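Local coordinates for twitching motility pilus retraction protein (Geobacter sulfurreducens PCA, PDB 5ZFQ) that probably hydrolyses ATP as a hexameric motor that drives retraction of type IV pili, at residues A[173-186]-A[218-232]. Residues are numbered along the deposited sequence; the frame is centred on the assembly and turned at random.
Sequences INTERHDHIVTIED and ILRQDPDVVLVGELR
Hydrogen bonding between strands 180-185 and 225-230 starts at H180, which is gripped at three points by the loop ahead of the second strand. Its backbone N donates to the anti lone pair of D224 OD2 at 2.8 Å, nearly straight at 166°. H180 O accepts from both D224 N and V225 N, the former within the carbonyl plane. The imidazole brings ND1 to D222 O at 2.6 Å because a chi1 of 175° carries CG anti to the backbone N; that oxygen lies in the ring plane, although ND1 stands above the D222 carbonyl plane. Without the imidazole, as with a leucine in its place, D222 O would probably lose this donor and the loop its side-chain anchor on the strand. D224 OD2 and D222 OD2 also form salt bridges with R55 of a second subunit, tying this loop to the subunit interface.

Further along, V182 N to V225 O, L227 N to V182 O (2.9 Å) and I184 N to L227 O continue a parallel ladder, the axes 5° apart in direction. These neighbouring strands belong to the mixed sheet of the ATPase domain, consistent with a RecA-like core; strand 150-155 of that sheet leads into a probable Walker A loop.

Apolar contacts line both faces. I181 CG1 lies beside V225 CB, and T183 CG2 meets L227 CB at 3.9 Å; on the other face V182 splays its methyls, CG1 against I218 CD1 at 3.6 Å and CG2 against P223 CB.

Charge pairing marks the far end, where D186 OD2 and R232 NH2 form a salt bridge at 3.3 Å, the carboxylate and guanidinium planes inclined to each other and the arginine poorly ordered.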
loop_
_atom_site.group_PDB
_atom_site.type_symbol
_atom_site.label_atom_id
_atom_site.label_comp_id
_atom_site.label_asym_id
_atom_site.label_seq_id
_atom_site.Cartn_x
_atom_site.Cartn_y
_atom_site.Cartn_z
ATOM N N ILE A 173 25.078 3.255 -36.566
ATOM C CA ILE A 173 23.771 3.617 -37.066
ATOM C C ILE A 173 23.753 5.069 -37.501
ATOM O O ILE A 173 23.291 5.400 -38.594
ATOM C CB ILE A 173 22.699 3.388 -35.998
ATOM C CG1 ILE A 173 22.516 1.893 -35.754
ATOM C CG2 ILE A 173 21.370 4.040 -36.393
ATOM C CD1 ILE A 173 21.617 1.581 -34.582
ATOM N N ASN A 174 24.251 5.925 -36.616
ATOM C CA ASN A 174 24.384 7.351 -36.843
ATOM C C ASN A 174 25.219 7.687 -38.082
ATOM O O ASN A 174 25.017 8.737 -38.726
ATOM C CB ASN A 174 25.011 7.975 -35.593
ATOM C CG ASN A 174 25.106 9.491 -35.648
ATOM O OD1 ASN A 174 24.402 10.156 -36.400
ATOM N ND2 ASN A 174 26.002 10.039 -34.842
ATOM N N THR A 175 26.169 6.802 -38.395
ATOM C CA THR A 175 27.050 6.964 -39.544
ATOM C C THR A 175 26.351 6.545 -40.845
ATOM O O THR A 175 26.519 7.178 -41.895
ATOM C CB THR A 175 28.367 6.134 -39.387
ATOM O OG1 THR A 175 29.105 6.583 -38.239
ATOM C CG2 THR A 175 29.254 6.275 -40.621
ATOM N N GLU A 176 25.552 5.483 -40.767
ATOM C CA GLU A 176 25.015 4.859 -41.971
ATOM C C GLU A 176 23.580 5.256 -42.316
ATOM O O GLU A 176 23.236 5.305 -43.490
ATOM C CB GLU A 176 25.102 3.336 -41.846
ATOM C CG GLU A 176 26.513 2.789 -41.801
ATOM C CD GLU A 176 26.555 1.273 -41.623
ATOM O OE1 GLU A 176 25.482 0.611 -41.637
ATOM O OE2 GLU A 176 27.675 0.741 -41.463
ATOM N N ARG A 177 22.740 5.538 -41.321
ATOM C CA ARG A 177 21.320 5.789 -41.599
ATOM C C ARG A 177 20.926 7.267 -41.622
ATOM O O ARG A 177 21.697 8.128 -41.237
ATOM C CB ARG A 177 20.446 5.057 -40.575
ATOM C CG ARG A 177 20.671 3.569 -40.559
ATOM C CD ARG A 177 19.793 2.823 -39.574
ATOM N NE ARG A 177 20.421 1.552 -39.224
ATOM C CZ ARG A 177 19.804 0.535 -38.632
ATOM N NH1 ARG A 177 18.521 0.614 -38.310
ATOM N NH2 ARG A 177 20.474 -0.576 -38.367
ATOM N N HIS A 178 19.712 7.555 -42.072
ATOM C CA HIS A 178 19.160 8.897 -41.928
ATOM C C HIS A 178 17.937 8.865 -41.007
ATOM O O HIS A 178 16.799 9.133 -41.430
ATOM C CB HIS A 178 18.801 9.486 -43.287
ATOM C CG HIS A 178 19.941 9.481 -44.252
ATOM N ND1 HIS A 178 20.219 8.405 -45.069
ATOM C CD2 HIS A 178 20.901 10.406 -44.500
ATOM C CE1 HIS A 178 21.291 8.676 -45.794
ATOM N NE2 HIS A 178 21.723 9.881 -45.467
ATOM N N ASP A 179 18.193 8.541 -39.740
ATOM C CA ASP A 179 17.136 8.327 -38.757
ATOM C C ASP A 179 17.195 9.369 -37.662
ATOM O O ASP A 179 18.141 10.148 -37.571
ATOM C CB ASP A 179 17.236 6.928 -38.120
ATOM C CG ASP A 179 16.928 5.798 -39.101
ATOM O OD1 ASP A 179 16.301 6.054 -40.172
ATOM O OD2 ASP A 179 17.310 4.639 -38.781
ATOM N N HIS A 180 16.148 9.377 -36.848
ATOM C CA HIS A 180 16.108 10.150 -35.620
ATOM C C HIS A 180 16.407 9.161 -34.510
ATOM O O HIS A 180 15.653 8.209 -34.326
ATOM C CB HIS A 180 14.744 10.825 -35.425
ATOM C CG HIS A 180 14.607 11.535 -34.118
ATOM N ND1 HIS A 180 13.389 11.753 -33.514
ATOM C CD2 HIS A 180 15.538 12.076 -33.295
ATOM C CE1 HIS A 180 13.574 12.408 -32.381
ATOM N NE2 HIS A 180 14.868 12.619 -32.225
ATOM N N ILE A 181 17.527 9.369 -33.820
ATOM C CA ILE A 181 17.973 8.500 -32.723
ATOM C C ILE A 181 17.729 9.160 -31.365
ATOM O O ILE A 181 18.334 10.195 -31.049
ATOM C CB ILE A 181 19.496 8.144 -32.823
ATOM C CG1 ILE A 181 19.824 7.441 -34.152
ATOM C CG2 ILE A 181 19.926 7.290 -31.633
ATOM C CD1 ILE A 181 21.285 7.089 -34.322
ATOM N N VAL A 182 16.840 8.566 -30.574
ATOM C CA VAL A 182 16.593 9.032 -29.198
ATOM C C VAL A 182 17.099 8.005 -28.190
ATOM O O VAL A 182 16.696 6.837 -28.231
ATOM C CB VAL A 182 15.092 9.278 -28.924
ATOM C CG1 VAL A 182 14.877 9.708 -27.471
ATOM C CG2 VAL A 182 14.527 10.293 -29.918
ATOM N N THR A 183 17.967 8.429 -27.284
ATOM C CA THR A 183 18.434 7.556 -26.203
ATOM C C THR A 183 17.889 8.044 -24.869
ATOM O O THR A 183 17.663 9.235 -24.679
ATOM C CB THR A 183 19.984 7.518 -26.119
ATOM O OG1 THR A 183 20.449 8.782 -25.636
ATOM C CG2 THR A 183 20.611 7.256 -27.496
ATOM N N ILE A 184 17.700 7.127 -23.937
ATOM C CA ILE A 184 17.287 7.484 -22.589
ATOM C C ILE A 184 18.247 6.741 -21.662
ATOM O O ILE A 184 18.233 5.509 -21.583
ATOM C CB ILE A 184 15.785 7.123 -22.348
ATOM C CG1 ILE A 184 14.880 7.917 -23.301
ATOM C CG2 ILE A 184 15.359 7.381 -20.917
ATOM C CD1 ILE A 184 13.503 7.247 -23.538
ATOM N N GLU A 185 19.119 7.490 -21.003
ATOM C CA GLU A 185 20.302 6.909 -20.366
ATOM C C GLU A 185 20.425 7.274 -18.888
ATOM O O GLU A 185 19.954 8.325 -18.449
ATOM C CB GLU A 185 21.572 7.344 -21.114
ATOM C CG GLU A 185 21.629 6.886 -22.578
ATOM C CD GLU A 185 22.926 7.257 -23.306
ATOM O OE1 GLU A 185 24.026 6.814 -22.867
ATOM O OE2 GLU A 185 22.841 7.973 -24.337
ATOM N N ASP A 186 21.072 6.407 -18.119
ATOM C CA ASP A 186 21.207 6.632 -16.688
ATOM C C ASP A 186 22.537 6.127 -16.134
ATOM O O ASP A 186 22.580 5.077 -15.478
ATOM C CB ASP A 186 20.047 5.958 -15.943
ATOM C CG ASP A 186 20.000 6.334 -14.460
ATOM O OD1 ASP A 186 20.348 7.497 -14.102
ATOM O OD2 ASP A 186 19.616 5.446 -13.654
ATOM N N ILE A 218 7.657 9.121 -25.883
ATOM C CA ILE A 218 8.601 8.704 -26.915
ATOM C C ILE A 218 7.926 8.499 -28.296
ATOM O O ILE A 218 8.532 8.761 -29.350
ATOM C CB ILE A 218 9.343 7.415 -26.497
ATOM C CG1 ILE A 218 10.525 7.147 -27.437
ATOM C CG2 ILE A 218 8.373 6.209 -26.377
ATOM C CD1 ILE A 218 11.629 8.122 -27.257
ATOM N N LEU A 219 6.664 8.077 -28.311
ATOM C CA LEU A 219 6.020 7.849 -29.603
ATOM C C LEU A 219 5.607 9.164 -30.220
ATOM O O LEU A 219 5.218 9.206 -31.373
ATOM C CB LEU A 219 4.805 6.916 -29.479
ATOM C CG LEU A 219 5.120 5.564 -28.838
ATOM C CD1 LEU A 219 3.946 4.580 -28.958
ATOM C CD2 LEU A 219 6.388 4.978 -29.414
ATOM N N ARG A 220 5.693 10.235 -29.447
ATOM C CA ARG A 220 5.334 11.572 -29.931
ATOM C C ARG A 220 6.573 12.340 -30.349
ATOM O O ARG A 220 6.492 13.507 -30.699
ATOM C CB ARG A 220 4.566 12.351 -28.850
ATOM C CG ARG A 220 3.511 11.494 -28.201
ATOM C CD ARG A 220 2.643 12.194 -27.227
ATOM N NE ARG A 220 1.672 11.232 -26.720
ATOM C CZ ARG A 220 0.749 11.485 -25.793
ATOM N NH1 ARG A 220 0.651 12.696 -25.241
ATOM N NH2 ARG A 220 -0.073 10.513 -25.412
ATOM N N GLN A 221 7.729 11.688 -30.315
ATOM C CA GLN A 221 8.963 12.391 -30.642
ATOM C C GLN A 221 9.567 11.928 -31.976
ATOM O O GLN A 221 10.716 12.201 -32.269
ATOM C CB GLN A 221 9.962 12.244 -29.479
ATOM C CG GLN A 221 9.456 12.922 -28.198
ATOM C CD GLN A 221 10.216 12.548 -26.934
ATOM O OE1 GLN A 221 10.815 11.461 -26.827
ATOM N NE2 GLN A 221 10.170 13.440 -25.945
ATOM N N ASP A 222 8.759 11.243 -32.778
ATOM C CA ASP A 222 9.164 10.773 -34.104
ATOM C C ASP A 222 10.572 10.146 -34.097
ATOM O O ASP A 222 11.482 10.614 -34.790
ATOM C CB ASP A 222 9.089 11.931 -35.125
ATOM C CG ASP A 222 9.190 11.450 -36.575
ATOM O OD1 ASP A 222 8.602 10.405 -36.923
ATOM O OD2 ASP A 222 9.880 12.103 -37.374
ATOM N N PRO A 223 10.771 9.108 -33.279
ATOM C CA PRO A 223 12.095 8.493 -33.340
ATOM C C PRO A 223 12.081 7.357 -34.360
ATOM O O PRO A 223 11.002 6.905 -34.749
ATOM C CB PRO A 223 12.284 7.963 -31.925
ATOM C CG PRO A 223 10.865 7.516 -31.551
ATOM C CD PRO A 223 9.914 8.479 -32.253
ATOM N N ASP A 224 13.254 6.905 -34.786
ATOM C CA ASP A 224 13.322 5.705 -35.596
ATOM C C ASP A 224 14.037 4.655 -34.818
ATOM O O ASP A 224 13.720 3.475 -34.912
ATOM C CB ASP A 224 14.047 5.962 -36.909
ATOM C CG ASP A 224 13.352 6.991 -37.741
ATOM O OD1 ASP A 224 12.238 6.716 -38.261
ATOM O OD2 ASP A 224 13.923 8.086 -37.870
ATOM N N VAL A 225 15.025 5.111 -34.066
ATOM C CA VAL A 225 15.892 4.267 -33.249
ATOM C C VAL A 225 15.831 4.790 -31.826
ATOM O O VAL A 225 15.975 6.006 -31.607
ATOM C CB VAL A 225 17.336 4.297 -33.784
ATOM C CG1 VAL A 225 18.298 3.529 -32.877
ATOM C CG2 VAL A 225 17.350 3.748 -35.189
ATOM N N VAL A 226 15.589 3.895 -30.866
ATOM C CA VAL A 226 15.461 4.285 -29.449
ATOM C C VAL A 226 16.277 3.398 -28.532
ATOM O O VAL A 226 16.045 2.191 -28.474
ATOM C CB VAL A 226 13.997 4.211 -28.934
ATOM C CG1 VAL A 226 13.926 4.698 -27.478
ATOM C CG2 VAL A 226 13.048 4.942 -29.831
ATOM N N LEU A 227 17.216 3.984 -27.806
ATOM C CA LEU A 227 17.919 3.254 -26.758
ATOM C C LEU A 227 17.177 3.478 -25.452
ATOM O O LEU A 227 17.125 4.596 -24.922
ATOM C CB LEU A 227 19.375 3.689 -26.654
ATOM C CG LEU A 227 20.134 3.224 -25.399
ATOM C CD1 LEU A 227 20.116 1.700 -25.277
ATOM C CD2 LEU A 227 21.567 3.758 -25.399
ATOM N N VAL A 228 16.586 2.400 -24.948
ATOM C CA VAL A 228 15.613 2.482 -23.865
ATOM C C VAL A 228 16.255 2.271 -22.492
ATOM O O VAL A 228 15.649 2.603 -21.465
ATOM C CB VAL A 228 14.466 1.469 -24.121
ATOM C CG1 VAL A 228 13.974 0.793 -22.855
ATOM C CG2 VAL A 228 13.316 2.154 -24.843
ATOM N N GLY A 229 17.440 1.699 -22.436
ATOM C CA GLY A 229 18.054 1.478 -21.151
ATOM C C GLY A 229 17.490 0.236 -20.513
ATOM O O GLY A 229 16.882 -0.559 -21.179
ATOM N N GLU A 230 17.686 0.074 -19.225
ATOM C CA GLU A 230 17.226 -1.108 -18.520
ATOM C C GLU A 230 15.762 -1.340 -18.494
ATOM O O GLU A 230 15.003 -0.457 -18.227
ATOM C CB GLU A 230 17.717 -1.106 -17.067
ATOM C CG GLU A 230 17.469 -2.411 -16.303
ATOM C CD GLU A 230 18.322 -2.573 -15.043
ATOM O OE1 GLU A 230 18.027 -1.945 -14.011
ATOM O OE2 GLU A 230 19.302 -3.332 -15.060
ATOM N N LEU A 231 15.376 -2.567 -18.735
ATOM C CA LEU A 231 14.006 -2.928 -18.681
ATOM C C LEU A 231 13.628 -3.179 -17.224
ATOM O O LEU A 231 13.404 -4.298 -16.822
ATOM C CB LEU A 231 13.762 -4.166 -19.524
ATOM C CG LEU A 231 14.052 -4.052 -21.020
ATOM C CD1 LEU A 231 13.512 -5.229 -21.776
ATOM C CD2 LEU A 231 13.509 -2.784 -21.606
ATOM N N ARG A 232 13.560 -2.114 -16.435
ATOM C CA ARG A 232 13.193 -2.185 -15.023
ATOM C C ARG A 232 11.801 -2.787 -14.813
ATOM O O ARG A 232 11.632 -3.801 -14.140
ATOM C CB ARG A 232 13.226 -0.774 -14.410
ATOM C CG ARG A 232 14.613 -0.185 -14.150
ATOM C CD ARG A 232 14.485 1.256 -13.617
ATOM N NE ARG A 232 15.733 1.953 -13.241
ATOM C CZ ARG A 232 16.924 1.889 -13.855
ATOM N NH1 ARG A 232 17.116 1.181 -14.966
ATOM N NH2 ARG A 232 17.940 2.591 -13.363
#